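PDB 2ECE: 462aa long hypothetical selenium-binding protein from Sulfolobus tokodaii, which is of unknown function but belongs to the selenium-binding protein family of beta-propellers and may bind selenium, as its family name suggests. Local coordinates for residues P128-V131 and K132-G136; L219-L222 and K223-G227. All blocks are in the same frame, centred on the assembly; numbering follows the deposited sequence.

How the interactions relate
Both interactions are short-range contacts within small helical pieces of a chain whose regular structure is chiefly antiparallel sheet, a beta-propeller with little helix. Interaction 1 comes first along the chain, on helix 128-135, which links the outermost strand 121-126 of one sheet to strand 140-145 of the next. Interaction 2 follows in the excursion between strands 201-204 and 229-234, neighbours within a single sheet, where the turn at 219-221 leads into helix 222-225. The centres of interactions 1 and 2 lie about 28 Å apart and their nearest atoms about 17 Å. Each lies more than 20 Å from the centre of the chain, so helix is used for peripheral connections: one between sheets, the other within one.

Interaction 1. Residues P128-V131 and K132-G136; sequences PEEV and KKVSG
Val131 O is gripped twice by Ser135: the hydroxyl OG donates to it at 2.8 Å and the backbone N at 3.0 Å, from opposite faces of the carbonyl plane. Serine suits this last helical position because its short side chain, with OG set between the backbone N and the carbonyl carbon (chi1 73°), folds back on the preceding turn. Regular i to i+4 bonds bind the rest, running from Lys132 N, Lys133 N and Val134 N to the carbonyls of Pro128, Glu129 and Glu130.

Two acid-base pairs, each three residues apart, lie over this backbone. Lys132 stretches out beyond CG toward the start of the helix, laying CD 3.4 Å from Glu129 OE2 and bringing NZ to OE1 of the same carboxylate at 3.3 Å, a weakly bonded salt bridge. Glu130, bent at chi2 (71°), sends OE2 to within 3.8 Å of Lys133 NZ, a long bridge; its other oxygen, OE1, lies against Val134 CG2. Proline fits the first turn, where no amide is needed for an i to i+4 bond, and Gly136 ends the helix with the positive phi that glycine adopts easily.

Helix 128-135 leaves strand 121-126, Pro128 and Lys132 resting on the loop residues Arg107 and Ser106, while at its far end Ser135 O accepts a hydrogen bond from NZ of Lys179, at the end of strand 176-179.

Interaction 2. Residues L219-L222 and K223-G227; sequences LEHL and KDRYG
Arg225 lays its guanidinium flat over one face of the His221 imidazole, the planes only 8° apart and the centres 4.0 Å from each other. The stack is offset: Arg225 NH1 sits 3.6 Å from His221 NE2, while Arg225 CD, further back along the side chain, makes a CH-pi contact over the same face. An arginine can do both because its chain, extended from CG to NE (chi2 -167°), runs outward over the ring, from CG of His221 toward NE2. If the histidine were protonated, the two charges would probably weaken this stack.

In the backbone, Arg225 N donates to His221 O at 2.7 Å, nearly in line with the carbonyl bond. That oxygen also lies near the plane of the Tyr226 ring, at its edge, and the ring's CE2 approaches His221 CB. The tyrosine has a second partner in Leu222: Leu222 CD2 lies 4.0 Å from Tyr226 CD2, an apolar contact suited to two buried residues. At the polar end, one water joins Tyr226 OH, 2.8 Å away, to His221 ND1.

Two more waters stand in for missing helical bonds. One accepts from Lys223 N and donates to Leu219 O; the other accepts from Asp224 N and donates to Glu220 O.

Tyr226 also meets the ring of Trp207 and touches helix 210-213 and strand 250-258. The whole is a water-bridged helical turn grading into the short helix 222-225, within a long connection between two adjacent antiparallel strands of a propeller sheet.

Interaction 1. Residues P128-V131 and K132-G136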
loop_
_atom_site.group_PDB
_atom_site.type_symbol
_atom_site.label_atom_id
_atom_site.label_comp_id
_atom_site.label_asym_id
_atom_site.label_seq_id
_atom_site.Cartn_x
_atom_site.Cartn_y
_atom_site.Cartn_z
ATOM N N PRO A 128 5.616 -16.847 -13.123
ATOM C CA PRO A 128 5.348 -17.368 -11.779
ATOM C C PRO A 128 6.256 -18.514 -11.339
ATOM O O PRO A 128 6.709 -18.553 -10.198
ATOM C CB PRO A 128 3.889 -17.804 -11.872
ATOM C CG PRO A 128 3.315 -16.784 -12.808
ATOM C CD PRO A 128 4.362 -16.744 -13.894
ATOM N N GLU A 129 6.521 -19.452 -12.241
ATOM C CA GLU A 129 7.352 -20.588 -11.876
ATOM C C GLU A 129 8.820 -20.242 -11.685
ATOM O O GLU A 129 9.524 -20.916 -10.929
ATOM C CB GLU A 129 7.140 -21.713 -12.889
ATOM C CG GLU A 129 5.666 -22.097 -12.924
ATOM C CD GLU A 129 5.093 -22.210 -11.504
ATOM O OE1 GLU A 129 3.856 -22.117 -11.289
ATOM O OE2 GLU A 129 5.904 -22.406 -10.583
ATOM N N GLU A 130 9.287 -19.186 -12.347
ATOM C CA GLU A 130 10.676 -18.771 -12.180
ATOM C C GLU A 130 10.769 -18.075 -10.829
ATOM O O GLU A 130 11.761 -18.211 -10.114
ATOM C CB GLU A 130 11.104 -17.795 -13.280
ATOM C CG GLU A 130 12.558 -17.340 -13.163
ATOM C CD GLU A 130 13.564 -18.440 -13.512
ATOM O OE1 GLU A 130 14.788 -18.179 -13.436
ATOM O OE2 GLU A 130 13.136 -19.561 -13.865
ATOM N N VAL A 131 9.735 -17.311 -10.485
ATOM C CA VAL A 131 9.726 -16.624 -9.203
ATOM C C VAL A 131 9.721 -17.642 -8.066
ATOM O O VAL A 131 10.513 -17.542 -7.131
ATOM C CB VAL A 131 8.499 -15.698 -9.064
ATOM C CG1 VAL A 131 8.309 -15.293 -7.604
ATOM C CG2 VAL A 131 8.701 -14.447 -9.927
ATOM N N LYS A 132 8.837 -18.629 -8.159
ATOM C CA LYS A 132 8.737 -19.655 -7.123
ATOM C C LYS A 132 9.986 -20.526 -7.038
ATOM O O LYS A 132 10.424 -20.892 -5.943
ATOM C CB LYS A 132 7.522 -20.546 -7.372
ATOM C CG LYS A 132 6.193 -19.823 -7.336
ATOM C CD LYS A 132 5.063 -20.787 -7.685
ATOM C CE LYS A 132 3.776 -20.038 -7.976
ATOM N NZ LYS A 132 2.696 -20.950 -8.436
ATOM N N LYS A 133 10.560 -20.850 -8.193
ATOM C CA LYS A 133 11.757 -21.690 -8.240
ATOM C C LYS A 133 12.964 -21.047 -7.558
ATOM O O LYS A 133 13.652 -21.684 -6.758
ATOM C CB LYS A 133 12.113 -22.018 -9.692
ATOM C CG LYS A 133 13.426 -22.776 -9.847
ATOM C CD LYS A 133 13.723 -23.116 -11.305
ATOM C CE LYS A 133 14.738 -22.162 -11.911
ATOM N NZ LYS A 133 15.236 -22.653 -13.231
ATOM N N VAL A 134 13.207 -19.780 -7.870
ATOM C CA VAL A 134 14.341 -19.049 -7.319
ATOM C C VAL A 134 14.191 -18.578 -5.873
ATOM O O VAL A 134 15.117 -18.713 -5.079
ATOM C CB VAL A 134 14.665 -17.810 -8.186
ATOM C CG1 VAL A 134 15.877 -17.078 -7.630
ATOM C CG2 VAL A 134 14.913 -18.234 -9.625
ATOM N N SER A 135 13.030 -18.025 -5.531
ATOM C CA SER A 135 12.807 -17.499 -4.184
ATOM C C SER A 135 12.072 -18.430 -3.227
ATOM O O SER A 135 12.219 -18.302 -2.012
ATOM C CB SER A 135 12.023 -16.187 -4.262
ATOM O OG SER A 135 10.671 -16.444 -4.597
ATOM N N GLY A 136 11.267 -19.344 -3.762
ATOM C CA GLY A 136 10.510 -20.248 -2.912
ATOM C C GLY A 136 9.283 -19.565 -2.315
ATOM O O GLY A 136 8.664 -20.085 -1.386
#

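Interaction 2. Residues L219-L222 and K223-G227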
loop_
_atom_site.group_PDB
_atom_site.type_symbol
_atom_site.label_atom_id
_atom_site.label_comp_id
_atom_site.label_asym_id
_atom_site.label_seq_id
_atom_site.Cartn_x
_atom_site.Cartn_y
_atom_site.Cartn_z
ATOM N N LEU A 219 -14.174 -15.532 9.523
ATOM C CA LEU A 219 -14.096 -15.088 10.910
ATOM C C LEU A 219 -13.528 -16.116 11.885
ATOM O O LEU A 219 -12.914 -15.746 12.884
ATOM C CB LEU A 219 -15.480 -14.622 11.381
ATOM C CG LEU A 219 -15.800 -13.131 11.208
ATOM C CD1 LEU A 219 -15.089 -12.566 9.988
ATOM C CD2 LEU A 219 -17.307 -12.948 11.096
ATOM N N GLU A 220 -13.719 -17.400 11.603
ATOM C CA GLU A 220 -13.198 -18.429 12.495
ATOM C C GLU A 220 -11.679 -18.552 12.371
ATOM O O GLU A 220 -11.028 -19.135 13.239
ATOM C CB GLU A 220 -13.841 -19.783 12.193
ATOM C CG GLU A 220 -13.615 -20.270 10.773
ATOM C CD GLU A 220 -14.753 -19.896 9.837
ATOM O OE1 GLU A 220 -15.317 -18.790 9.993
ATOM O OE2 GLU A 220 -15.075 -20.706 8.938
ATOM N N HIS A 221 -11.124 -17.997 11.296
ATOM C CA HIS A 221 -9.681 -18.034 11.042
ATOM C C HIS A 221 -8.919 -16.941 11.796
ATOM O O HIS A 221 -7.727 -17.082 12.072
ATOM C CB HIS A 221 -9.383 -17.830 9.553
ATOM C CG HIS A 221 -9.700 -19.006 8.682
ATOM N ND1 HIS A 221 -9.341 -19.049 7.351
ATOM C CD2 HIS A 221 -10.350 -20.166 8.936
ATOM C CE1 HIS A 221 -9.756 -20.187 6.822
ATOM N NE2 HIS A 221 -10.372 -20.882 7.762
ATOM N N LEU A 222 -9.609 -15.848 12.100
ATOM C CA LEU A 222 -9.001 -14.708 12.773
ATOM C C LEU A 222 -8.068 -14.980 13.947
ATOM O O LEU A 222 -6.922 -14.533 13.943
ATOM C CB LEU A 222 -10.084 -13.724 13.209
ATOM C CG LEU A 222 -10.537 -12.744 12.127
ATOM C CD1 LEU A 222 -11.713 -11.924 12.626
ATOM C CD2 LEU A 222 -9.369 -11.835 11.755
ATOM N N LYS A 223 -8.542 -15.714 14.947
ATOM C CA LYS A 223 -7.720 -15.985 16.120
ATOM C C LYS A 223 -6.406 -16.726 15.884
ATOM O O LYS A 223 -5.365 -16.309 16.390
ATOM C CB LYS A 223 -8.539 -16.727 17.184
ATOM C CG LYS A 223 -7.703 -17.261 18.346
ATOM C CD LYS A 223 -8.570 -17.683 19.528
ATOM C CE LYS A 223 -8.672 -16.567 20.563
ATOM N NZ LYS A 223 -7.349 -16.267 21.197
ATOM N N ASP A 224 -6.436 -17.811 15.117
ATOM C CA ASP A 224 -5.217 -18.583 14.902
ATOM C C ASP A 224 -4.500 -18.429 13.565
ATOM O O ASP A 224 -3.362 -18.866 13.438
ATOM C CB ASP A 224 -5.492 -20.076 15.116
ATOM C CG ASP A 224 -6.226 -20.354 16.406
ATOM O OD1 ASP A 224 -5.836 -19.781 17.446
ATOM O OD2 ASP A 224 -7.192 -21.150 16.376
ATOM N N ARG A 225 -5.132 -17.810 12.573
ATOM C CA ARG A 225 -4.479 -17.699 11.273
ATOM C C ARG A 225 -4.029 -16.315 10.811
ATOM O O ARG A 225 -3.376 -16.197 9.775
ATOM C CB ARG A 225 -5.364 -18.340 10.204
ATOM C CG ARG A 225 -5.837 -19.727 10.607
ATOM C CD ARG A 225 -6.450 -20.498 9.455
ATOM N NE ARG A 225 -7.071 -21.730 9.932
ATOM C CZ ARG A 225 -7.437 -22.737 9.148
ATOM N NH1 ARG A 225 -7.242 -22.665 7.838
ATOM N NH2 ARG A 225 -7.999 -23.818 9.677
ATOM N N TYR A 226 -4.366 -15.272 11.564
ATOM C CA TYR A 226 -3.951 -13.926 11.188
ATOM C C TYR A 226 -2.931 -13.409 12.197
ATOM O O TYR A 226 -2.979 -13.761 13.376
ATOM C CB TYR A 226 -5.176 -13.012 11.095
ATOM C CG TYR A 226 -5.993 -13.249 9.838
ATOM C CD1 TYR A 226 -5.781 -12.483 8.691
ATOM C CD2 TYR A 226 -6.941 -14.273 9.779
ATOM C CE1 TYR A 226 -6.487 -12.728 7.512
ATOM C CE2 TYR A 226 -7.655 -14.528 8.605
ATOM C CZ TYR A 226 -7.420 -13.751 7.474
ATOM O OH TYR A 226 -8.107 -14.003 6.310
ATOM N N GLY A 227 -1.999 -12.577 11.742
ATOM C CA GLY A 227 -0.970 -12.089 12.641
ATOM C C GLY A 227 -1.189 -10.728 13.267
ATOM O O GLY A 227 -2.113 -10.002 12.903
HETATM O O HOH W 1 -11.376 -16.520 15.127
HETATM O O HOH W 2 -8.836 -19.191 14.474
HETATM O O HOH W 3 -9.725 -16.274 6.140
#